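Local atomic coordinates of uncharacterized protein (Bacillus thuringiensis serovar kurstaki, PDB entry 4XE7), a protein that is an actin-like cytoskeletal protein of the ParM type, captured here without nucleotide, that probably polymerises into filaments which segregate plasmid DNA. Residues T17-S25 with E34-I42; K143-M154 with K188-N199. All blocks are in the same frame, centred on the assembly; numbering follows the deposited sequence.

Interaction 1 (T17-S25 with E34-I42); sequences TGNIKAKIS and ESFAIPTVI
Methyl CG2 of Ile24 sits over the middle of the Phe36 ring: it lies 3.5 Å from the ring centroid and only 13° off the normal, a CH-pi contact with the face. Phe36 makes this possible by placing CG between its backbone N and carbonyl carbon (chi1 60°), which brings the ring under the Ile24 side chain. Ile38 CG1 adds a contact at the edge of the same ring, and Val136 and Arg140 of helix 123-140 pack on Phe36 from outside the pair. This is the close-packed side, on which Ala22 also lies, its CB 4.4 Å from CB of Ile38.

On the other face the loose, solvent side is the part around Lys21. This exposed side chain runs extended across the strands, and its CD meets Ala37 CB at 3.9 Å. Lys23 instead leads its ammonium away to the carbonyl of Ala400 and the ring of Tyr401. Farther along, the Ser25-Ser35 end is covered by Tyr401 and helix 402-418; here Ser25 OG and Ser35 OG share a short 2.5 Å hydrogen bond whose direction is open, and Ser404 is a further partner of Ser25 OG.

Between the faces the backbones bond in antiparallel pairs. Ala22 and Ile38 exchange two bonds, each 2.7 Å from N to O. At Ile24 and Phe36 the ladder is less even, since Phe36 N reaches Ile24 O at 3.3 Å with a bend to 144°. Thr40 N to Ile20 O, at 2.8 Å, carries the pairing past Pro39, where Thr40 centres an inverse gamma turn. The arrangement is a beta hairpin of strands 21-27 and 33-45; the Gly18-Ile20 turn between strands 13-17 and 21-27 is consistent with the first phosphate-binding loop of actin-like ATPases.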
loop_
_atom_site.group_PDB
_atom_site.type_symbol
_atom_site.label_atom_id
_atom_site.label_comp_id
_atom_site.label_asym_id
_atom_site.label_seq_id
_atom_site.Cartn_x
_atom_site.Cartn_y
_atom_site.Cartn_z
ATOM N N THR A 17 3.158 8.365 -4.845
ATOM C CA THR A 17 4.591 8.467 -4.628
ATOM C C THR A 17 4.916 8.704 -3.152
ATOM O O THR A 17 4.861 9.840 -2.679
ATOM C CB THR A 17 5.185 9.618 -5.473
ATOM O OG1 THR A 17 4.905 9.385 -6.857
ATOM C CG2 THR A 17 6.683 9.736 -5.272
ATOM N N GLY A 18 5.239 7.635 -2.428
ATOM C CA GLY A 18 5.726 7.746 -1.060
ATOM C C GLY A 18 7.248 7.679 -0.951
ATOM O O GLY A 18 7.945 7.361 -1.917
ATOM N N ASN A 19 7.775 7.967 0.236
ATOM C CA ASN A 19 9.220 7.917 0.459
ATOM C C ASN A 19 9.764 6.505 0.587
ATOM O O ASN A 19 10.942 6.256 0.350
ATOM C CB ASN A 19 9.585 8.703 1.713
ATOM C CG ASN A 19 9.460 10.190 1.519
ATOM O OD1 ASN A 19 10.090 10.767 0.632
ATOM N ND2 ASN A 19 8.631 10.823 2.340
ATOM N N ILE A 20 8.910 5.577 0.990
ATOM C CA ILE A 20 9.338 4.202 1.183
ATOM C C ILE A 20 8.967 3.376 -0.037
ATOM O O ILE A 20 9.705 2.490 -0.445
ATOM C CB ILE A 20 8.697 3.569 2.445
ATOM C CG1 ILE A 20 8.978 4.422 3.677
ATOM C CG2 ILE A 20 9.207 2.139 2.661
ATOM C CD1 ILE A 20 10.449 4.583 3.965
ATOM N N LYS A 21 7.809 3.682 -0.611
ATOM C CA LYS A 21 7.233 2.857 -1.668
ATOM C C LYS A 21 6.620 3.688 -2.783
ATOM O O LYS A 21 6.101 4.776 -2.560
ATOM C CB LYS A 21 6.157 1.913 -1.096
ATOM C CG LYS A 21 6.670 0.826 -0.169
ATOM C CD LYS A 21 5.545 -0.115 0.244
ATOM C CE LYS A 21 5.994 -1.095 1.317
ATOM N NZ LYS A 21 4.838 -1.796 1.947
ATOM N N ALA A 22 6.706 3.171 -3.996
ATOM C CA ALA A 22 5.916 3.681 -5.087
ATOM C C ALA A 22 4.706 2.770 -5.154
ATOM O O ALA A 22 4.856 1.558 -5.281
ATOM C CB ALA A 22 6.702 3.666 -6.396
ATOM N N LYS A 23 3.510 3.318 -5.030
ATOM C CA LYS A 23 2.329 2.465 -5.145
ATOM C C LYS A 23 1.533 2.853 -6.372
ATOM O O LYS A 23 1.509 4.013 -6.753
ATOM C CB LYS A 23 1.455 2.544 -3.891
ATOM C CG LYS A 23 2.130 1.990 -2.665
ATOM C CD LYS A 23 1.268 2.165 -1.437
ATOM C CE LYS A 23 1.662 1.165 -0.344
ATOM N NZ LYS A 23 0.779 1.255 0.845
ATOM N N ILE A 24 0.911 1.862 -7.002
ATOM C CA ILE A 24 0.025 2.114 -8.128
ATOM C C ILE A 24 -1.272 1.342 -7.947
ATOM O O ILE A 24 -1.274 0.218 -7.441
ATOM C CB ILE A 24 0.684 1.715 -9.471
ATOM C CG1 ILE A 24 -0.227 2.022 -10.658
ATOM C CG2 ILE A 24 1.019 0.224 -9.496
ATOM C CD1 ILE A 24 0.441 1.656 -12.043
ATOM N N SER A 25 -2.375 1.960 -8.346
ATOM C CA SER A 25 -3.626 1.252 -8.544
ATOM C C SER A 25 -4.097 1.511 -9.974
ATOM O O SER A 25 -4.128 2.657 -10.411
ATOM C CB SER A 25 -4.684 1.702 -7.531
ATOM O OG SER A 25 -4.384 1.218 -6.233
ATOM N N GLU A 34 -6.392 -3.092 -9.804
ATOM C CA GLU A 34 -5.227 -3.919 -9.505
ATOM C C GLU A 34 -4.115 -3.037 -8.913
ATOM O O GLU A 34 -3.856 -1.944 -9.407
ATOM C CB GLU A 34 -4.756 -4.634 -10.781
ATOM C CG GLU A 34 -3.709 -5.696 -10.568
ATOM C CD GLU A 34 -3.619 -6.669 -11.741
ATOM O OE1 GLU A 34 -4.681 -7.079 -12.252
ATOM O OE2 GLU A 34 -2.494 -6.998 -12.171
ATOM N N SER A 35 -3.479 -3.498 -7.844
ATOM C CA SER A 35 -2.484 -2.684 -7.141
ATOM C C SER A 35 -1.234 -3.458 -6.786
ATOM O O SER A 35 -1.292 -4.664 -6.469
ATOM C CB SER A 35 -3.064 -2.103 -5.851
ATOM O OG SER A 35 -4.171 -1.271 -6.123
ATOM N N PHE A 36 -0.104 -2.755 -6.843
ATOM C CA PHE A 36 1.143 -3.254 -6.273
ATOM C C PHE A 36 2.021 -2.087 -5.821
ATOM O O PHE A 36 1.730 -0.914 -6.104
ATOM C CB PHE A 36 1.892 -4.148 -7.264
ATOM C CG PHE A 36 2.271 -3.467 -8.555
ATOM C CD1 PHE A 36 1.438 -3.543 -9.664
ATOM C CD2 PHE A 36 3.468 -2.762 -8.662
ATOM C CE1 PHE A 36 1.785 -2.923 -10.856
ATOM C CE2 PHE A 36 3.836 -2.150 -9.861
ATOM C CZ PHE A 36 2.977 -2.220 -10.953
ATOM N N ALA A 37 3.086 -2.421 -5.104
ATOM C CA ALA A 37 4.018 -1.445 -4.571
ATOM C C ALA A 37 5.440 -1.782 -5.007
ATOM O O ALA A 37 5.851 -2.940 -4.980
ATOM C CB ALA A 37 3.940 -1.407 -3.072
ATOM N N ILE A 38 6.189 -0.764 -5.398
ATOM C CA ILE A 38 7.606 -0.941 -5.686
ATOM C C ILE A 38 8.397 -0.138 -4.668
ATOM O O ILE A 38 8.236 1.077 -4.580
ATOM C CB ILE A 38 7.959 -0.494 -7.118
ATOM C CG1 ILE A 38 7.147 -1.305 -8.136
ATOM C CG2 ILE A 38 9.451 -0.681 -7.386
ATOM C CD1 ILE A 38 7.470 -0.997 -9.618
ATOM N N PRO A 39 9.250 -0.811 -3.877
ATOM C CA PRO A 39 10.011 -0.040 -2.889
ATOM C C PRO A 39 10.908 1.006 -3.570
ATOM O O PRO A 39 11.469 0.791 -4.664
ATOM C CB PRO A 39 10.846 -1.103 -2.161
ATOM C CG PRO A 39 10.202 -2.429 -2.504
ATOM C CD PRO A 39 9.586 -2.248 -3.855
ATOM N N THR A 40 11.025 2.149 -2.914
ATOM C CA THR A 40 11.728 3.287 -3.477
ATOM C C THR A 40 13.233 3.114 -3.270
ATOM O O THR A 40 13.870 3.761 -2.426
ATOM C CB THR A 40 11.202 4.575 -2.858
ATOM O OG1 THR A 40 9.772 4.557 -2.963
ATOM C CG2 THR A 40 11.762 5.804 -3.581
ATOM N N VAL A 41 13.781 2.199 -4.061
ATOM C CA VAL A 41 15.171 1.823 -3.980
ATOM C C VAL A 41 15.679 1.604 -5.387
ATOM O O VAL A 41 15.098 0.818 -6.140
ATOM C CB VAL A 41 15.379 0.532 -3.182
ATOM C CG1 VAL A 41 16.856 0.204 -3.123
ATOM C CG2 VAL A 41 14.802 0.651 -1.782
ATOM N N ILE A 42 16.744 2.303 -5.756
ATOM C CA ILE A 42 17.355 2.080 -7.063
ATOM C C ILE A 42 18.861 1.833 -6.931
ATOM O O ILE A 42 19.468 2.156 -5.911
ATOM C CB ILE A 42 17.079 3.270 -8.017
ATOM C CG1 ILE A 42 17.864 4.505 -7.586
ATOM C CG2 ILE A 42 15.553 3.556 -8.093
ATOM C CD1 ILE A 42 17.660 5.709 -8.498
HETATM O O HOH W 1 8.702 7.321 -4.468
#

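Interaction 2 (K143-M154 with K188-N199); sequences KEEVSVPFSGGM and KIKITINDGTMN
Val148 N donates to Thr192 O, but Phe150 N donates to Asp195 O, three residues on where an even ladder would advance two. Strand 188-200 thus absorbs one extra residue, and two parallel ladders result, Glu145-Ser147 on Lys190-Thr192 and Phe150-Gly152 on Gly196-Met198. The angle between strands 145-147 and 188-193 is 16°, between 150-154 and 196-199 25°. Gly196 fits closely after the shift, with its CA 2.9 Å from Phe150 O.

Asn199 ties down the second ladder. Its ND2 gives one hydrogen bond to Ser151 OG, 3.0 Å and close to the amide plane, and a more bent one, tilted out of that plane, to Gly152 O at 2.8 Å. Because Asn199 N also reaches Gly152 O, at 2.7 Å, that carbonyl is gripped by two donors of one residue. Ser151 OG also bonds to Tyr407 O of helix 402-418.

On the apolar face, Met198 curls through bent chi2 and chi3 so that SD is 5.2 Å from the Phe150 centroid, 84° off the normal, a Met-aromatic contact at the edge. Phe15 meets the same ring with nearly parallel planes. Just past the first ladder, Val148 CG2 packs on Ile191 CG2 at 3.7 Å. At the exposed end the backbone bonds stay straight and only side chains are loose: Glu145 OE1 and Lys190 NZ form a long salt bridge of 3.7 Å, and Glu174 is a second weak, long partner of Lys190 NZ. Helix 164-171 covers Phe150 and Met198; the parallel pair lies within the sheet, next to strand 13-17, as in the actin-like fold.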
loop_
_atom_site.group_PDB
_atom_site.type_symbol
_atom_site.label_atom_id
_atom_site.label_comp_id
_atom_site.label_asym_id
_atom_site.label_seq_id
_atom_site.Cartn_x
_atom_site.Cartn_y
_atom_site.Cartn_z
ATOM N N LYS A 143 -0.022 -4.163 -23.257
ATOM C CA LYS A 143 0.045 -2.995 -24.128
ATOM C C LYS A 143 1.429 -2.363 -24.115
ATOM O O LYS A 143 1.935 -1.972 -23.053
ATOM C CB LYS A 143 -0.985 -1.940 -23.709
ATOM C CG LYS A 143 -2.463 -2.364 -23.769
ATOM C CD LYS A 143 -3.308 -1.222 -23.170
ATOM C CE LYS A 143 -4.750 -1.641 -22.878
ATOM N NZ LYS A 143 -5.541 -1.769 -24.133
ATOM N N GLU A 144 2.030 -2.229 -25.293
ATOM C CA GLU A 144 3.394 -1.724 -25.378
ATOM C C GLU A 144 3.440 -0.228 -25.678
ATOM O O GLU A 144 4.500 0.391 -25.612
ATOM C CB GLU A 144 4.181 -2.513 -26.430
ATOM C CG GLU A 144 5.014 -3.633 -25.832
ATOM C CD GLU A 144 5.608 -4.560 -26.877
ATOM O OE1 GLU A 144 6.065 -5.664 -26.500
ATOM O OE2 GLU A 144 5.620 -4.185 -28.068
ATOM N N GLU A 145 2.292 0.351 -26.008
ATOM C CA GLU A 145 2.159 1.802 -26.119
ATOM C C GLU A 145 0.982 2.209 -25.273
ATOM O O GLU A 145 -0.120 1.708 -25.469
ATOM C CB GLU A 145 1.927 2.273 -27.561
ATOM C CG GLU A 145 3.124 2.214 -28.486
ATOM C CD GLU A 145 2.849 2.891 -29.824
ATOM O OE1 GLU A 145 3.784 3.492 -30.389
ATOM O OE2 GLU A 145 1.699 2.823 -30.312
ATOM N N VAL A 146 1.206 3.111 -24.330
ATOM C CA VAL A 146 0.103 3.612 -23.533
ATOM C C VAL A 146 0.157 5.112 -23.380
ATOM O O VAL A 146 1.209 5.701 -23.101
ATOM C CB VAL A 146 0.060 2.973 -22.131
ATOM C CG1 VAL A 146 -0.411 1.517 -22.226
ATOM C CG2 VAL A 146 1.421 3.063 -21.455
ATOM N N SER A 147 -0.990 5.734 -23.598
ATOM C CA SER A 147 -1.221 7.073 -23.102
ATOM C C SER A 147 -1.572 6.942 -21.624
ATOM O O SER A 147 -2.417 6.128 -21.263
ATOM C CB SER A 147 -2.341 7.758 -23.876
ATOM O OG SER A 147 -2.725 8.947 -23.224
ATOM N N VAL A 148 -0.904 7.713 -20.776
ATOM C CA VAL A 148 -1.094 7.642 -19.328
ATOM C C VAL A 148 -1.529 8.995 -18.751
ATOM O O VAL A 148 -0.691 9.850 -18.455
ATOM C CB VAL A 148 0.204 7.202 -18.614
ATOM C CG1 VAL A 148 0.006 7.157 -17.098
ATOM C CG2 VAL A 148 0.663 5.868 -19.139
ATOM N N PRO A 149 -2.846 9.205 -18.596
ATOM C CA PRO A 149 -3.263 10.442 -17.922
ATOM C C PRO A 149 -2.850 10.404 -16.451
ATOM O O PRO A 149 -3.264 9.503 -15.713
ATOM C CB PRO A 149 -4.783 10.451 -18.084
ATOM C CG PRO A 149 -5.160 9.003 -18.265
ATOM C CD PRO A 149 -3.986 8.351 -18.977
ATOM N N PHE A 150 -2.032 11.366 -16.028
ATOM C CA PHE A 150 -1.431 11.275 -14.707
ATOM C C PHE A 150 -2.355 11.761 -13.590
ATOM O O PHE A 150 -2.754 12.912 -13.547
ATOM C CB PHE A 150 -0.112 12.059 -14.647
ATOM C CG PHE A 150 0.635 11.831 -13.374
ATOM C CD1 PHE A 150 1.288 10.628 -13.154
ATOM C CD2 PHE A 150 0.623 12.778 -12.365
ATOM C CE1 PHE A 150 1.960 10.388 -11.971
ATOM C CE2 PHE A 150 1.289 12.544 -11.170
ATOM C CZ PHE A 150 1.952 11.347 -10.973
ATOM N N SER A 151 -2.662 10.888 -12.645
ATOM C CA SER A 151 -3.408 11.345 -11.485
ATOM C C SER A 151 -2.583 11.038 -10.251
ATOM O O SER A 151 -2.424 9.883 -9.862
ATOM C CB SER A 151 -4.791 10.687 -11.418
ATOM O OG SER A 151 -5.481 11.034 -10.224
ATOM N N GLY A 152 -2.021 12.076 -9.652
ATOM C CA GLY A 152 -1.262 11.888 -8.441
ATOM C C GLY A 152 -1.700 12.827 -7.340
ATOM O O GLY A 152 -2.808 13.374 -7.346
ATOM N N GLY A 153 -0.820 13.017 -6.374
ATOM C CA GLY A 153 -1.109 13.926 -5.291
ATOM C C GLY A 153 0.139 14.206 -4.498
ATOM O O GLY A 153 1.054 13.384 -4.451
ATOM N N MET A 154 0.193 15.381 -3.890
ATOM C CA MET A 154 1.292 15.686 -2.993
ATOM C C MET A 154 0.753 16.322 -1.722
ATOM O O MET A 154 -0.295 16.980 -1.737
ATOM C CB MET A 154 2.323 16.598 -3.664
ATOM C CG MET A 154 1.823 17.987 -3.974
ATOM S SD MET A 154 3.086 18.976 -4.772
ATOM C CE MET A 154 2.081 19.837 -5.956
ATOM N N LYS A 188 9.673 -3.331 -24.503
ATOM C CA LYS A 188 9.892 -1.902 -24.374
ATOM C C LYS A 188 8.549 -1.178 -24.348
ATOM O O LYS A 188 7.799 -1.241 -25.310
ATOM C CB LYS A 188 10.754 -1.400 -25.534
ATOM C CG LYS A 188 11.187 0.039 -25.426
ATOM C CD LYS A 188 12.458 0.276 -26.235
ATOM C CE LYS A 188 12.808 1.751 -26.307
ATOM N NZ LYS A 188 14.057 1.991 -27.089
ATOM N N ILE A 189 8.237 -0.497 -23.252
ATOM C CA ILE A 189 6.941 0.172 -23.155
ATOM C C ILE A 189 7.070 1.669 -23.436
ATOM O O ILE A 189 7.887 2.366 -22.837
ATOM C CB ILE A 189 6.282 -0.064 -21.766
ATOM C CG1 ILE A 189 5.629 -1.454 -21.709
ATOM C CG2 ILE A 189 5.138 0.901 -21.560
ATOM C CD1 ILE A 189 6.559 -2.613 -21.586
ATOM N N LYS A 190 6.261 2.158 -24.362
ATOM C CA LYS A 190 6.260 3.568 -24.692
ATOM C C LYS A 190 5.131 4.295 -23.965
ATOM O O LYS A 190 3.950 4.011 -24.179
ATOM C CB LYS A 190 6.140 3.747 -26.206
ATOM C CG LYS A 190 6.106 5.177 -26.671
ATOM C CD LYS A 190 6.172 5.237 -28.189
ATOM C CE LYS A 190 5.657 6.561 -28.722
ATOM N NZ LYS A 190 5.811 6.635 -30.201
ATOM N N ILE A 191 5.506 5.241 -23.116
ATOM C CA ILE A 191 4.555 5.937 -22.254
ATOM C C ILE A 191 4.421 7.379 -22.678
ATOM O O ILE A 191 5.408 8.116 -22.720
ATOM C CB ILE A 191 4.998 5.894 -20.766
ATOM C CG1 ILE A 191 4.986 4.455 -20.242
ATOM C CG2 ILE A 191 4.147 6.849 -19.895
ATOM C CD1 ILE A 191 5.830 4.251 -18.970
ATOM N N THR A 192 3.204 7.788 -22.990
ATOM C CA THR A 192 2.964 9.178 -23.302
ATOM C C THR A 192 2.026 9.797 -22.277
ATOM O O THR A 192 0.928 9.308 -22.044
ATOM C CB THR A 192 2.374 9.338 -24.708
ATOM O OG1 THR A 192 3.208 8.649 -25.646
ATOM C CG2 THR A 192 2.279 10.814 -25.089
ATOM N N ILE A 193 2.481 10.874 -21.658
ATOM C CA ILE A 193 1.659 11.612 -20.719
ATOM C C ILE A 193 1.352 12.968 -21.326
ATOM O O ILE A 193 2.263 13.766 -21.555
ATOM C CB ILE A 193 2.366 11.784 -19.365
ATOM C CG1 ILE A 193 2.853 10.423 -18.845
ATOM C CG2 ILE A 193 1.446 12.484 -18.376
ATOM C CD1 ILE A 193 3.707 10.516 -17.589
ATOM N N ASN A 194 0.073 13.216 -21.585
ATOM C CA ASN A 194 -0.380 14.441 -22.245
ATOM C C ASN A 194 -1.107 15.399 -21.321
ATOM O O ASN A 194 -1.189 16.598 -21.582
ATOM C CB ASN A 194 -1.302 14.084 -23.408
ATOM C CG ASN A 194 -0.609 13.249 -24.450
ATOM O OD1 ASN A 194 0.438 13.637 -24.972
ATOM N ND2 ASN A 194 -1.173 12.078 -24.746
ATOM N N ASP A 195 -1.652 14.852 -20.244
ATOM C CA ASP A 195 -2.439 15.629 -19.303
ATOM C C ASP A 195 -2.498 14.889 -17.977
ATOM O O ASP A 195 -2.047 13.740 -17.869
ATOM C CB ASP A 195 -3.849 15.902 -19.851
ATOM C CG ASP A 195 -4.596 14.625 -20.267
ATOM O OD1 ASP A 195 -5.163 14.604 -21.382
ATOM O OD2 ASP A 195 -4.648 13.653 -19.484
ATOM N N GLY A 196 -3.045 15.545 -16.967
ATOM C CA GLY A 196 -3.141 14.928 -15.663
ATOM C C GLY A 196 -3.915 15.759 -14.663
ATOM O O GLY A 196 -4.420 16.831 -14.985
ATOM N N THR A 197 -3.989 15.251 -13.441
ATOM C CA THR A 197 -4.671 15.920 -12.340
ATOM C C THR A 197 -3.895 15.682 -11.051
ATOM O O THR A 197 -3.312 14.615 -10.863
ATOM C CB THR A 197 -6.112 15.397 -12.152
ATOM O OG1 THR A 197 -6.745 15.234 -13.424
ATOM C CG2 THR A 197 -6.924 16.356 -11.301
ATOM N N MET A 198 -3.890 16.657 -10.155
ATOM C CA MET A 198 -3.258 16.449 -8.864
ATOM C C MET A 198 -4.321 16.531 -7.787
ATOM O O MET A 198 -5.233 17.353 -7.858
ATOM C CB MET A 198 -2.146 17.467 -8.623
ATOM C CG MET A 198 -0.963 17.301 -9.560
ATOM S SD MET A 198 -0.050 15.762 -9.293
ATOM C CE MET A 198 0.733 16.128 -7.724
ATOM N N ASN A 199 -4.214 15.663 -6.797
ATOM C CA ASN A 199 -5.261 15.567 -5.795
ATOM C C ASN A 199 -4.702 15.922 -4.426
ATOM O O ASN A 199 -3.477 16.003 -4.244
ATOM C CB ASN A 199 -5.870 14.160 -5.783
ATOM C CG ASN A 199 -6.319 13.700 -7.172
ATOM O OD1 ASN A 199 -7.388 14.081 -7.647
ATOM N ND2 ASN A 199 -5.488 12.881 -7.834
HETATM O O HOH W 2 -2.213 11.142 -21.050
HETATM O O HOH W 3 -5.857 12.702 -15.095
HETATM O O HOH W 4 -1.649 17.384 -5.118
#

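In the fold
Interaction 1 closes along the chain before interaction 2 opens, and the two never touch: their centres are 16 Å apart and their nearest atoms about 5 Å. Strand 13-17 fills the gap. Its Gly14 and Asp16 bond to Ser25 and Lys23 of interaction 1, while Phe15 of this strand bonds to Ser151, and Leu11, just before it, to Ser147 of interaction 2. The antiparallel hairpin and the parallel pair thereby become flanks of one sheet, the order known from actin-like domains. Helix 402-418 packs against both, through Ser25 and through Ser151. No nucleotide is bound; its phosphates would probably lie near the Gly18-Ile20 turn between strands 13-17 and 21-27, on the interaction 1 side.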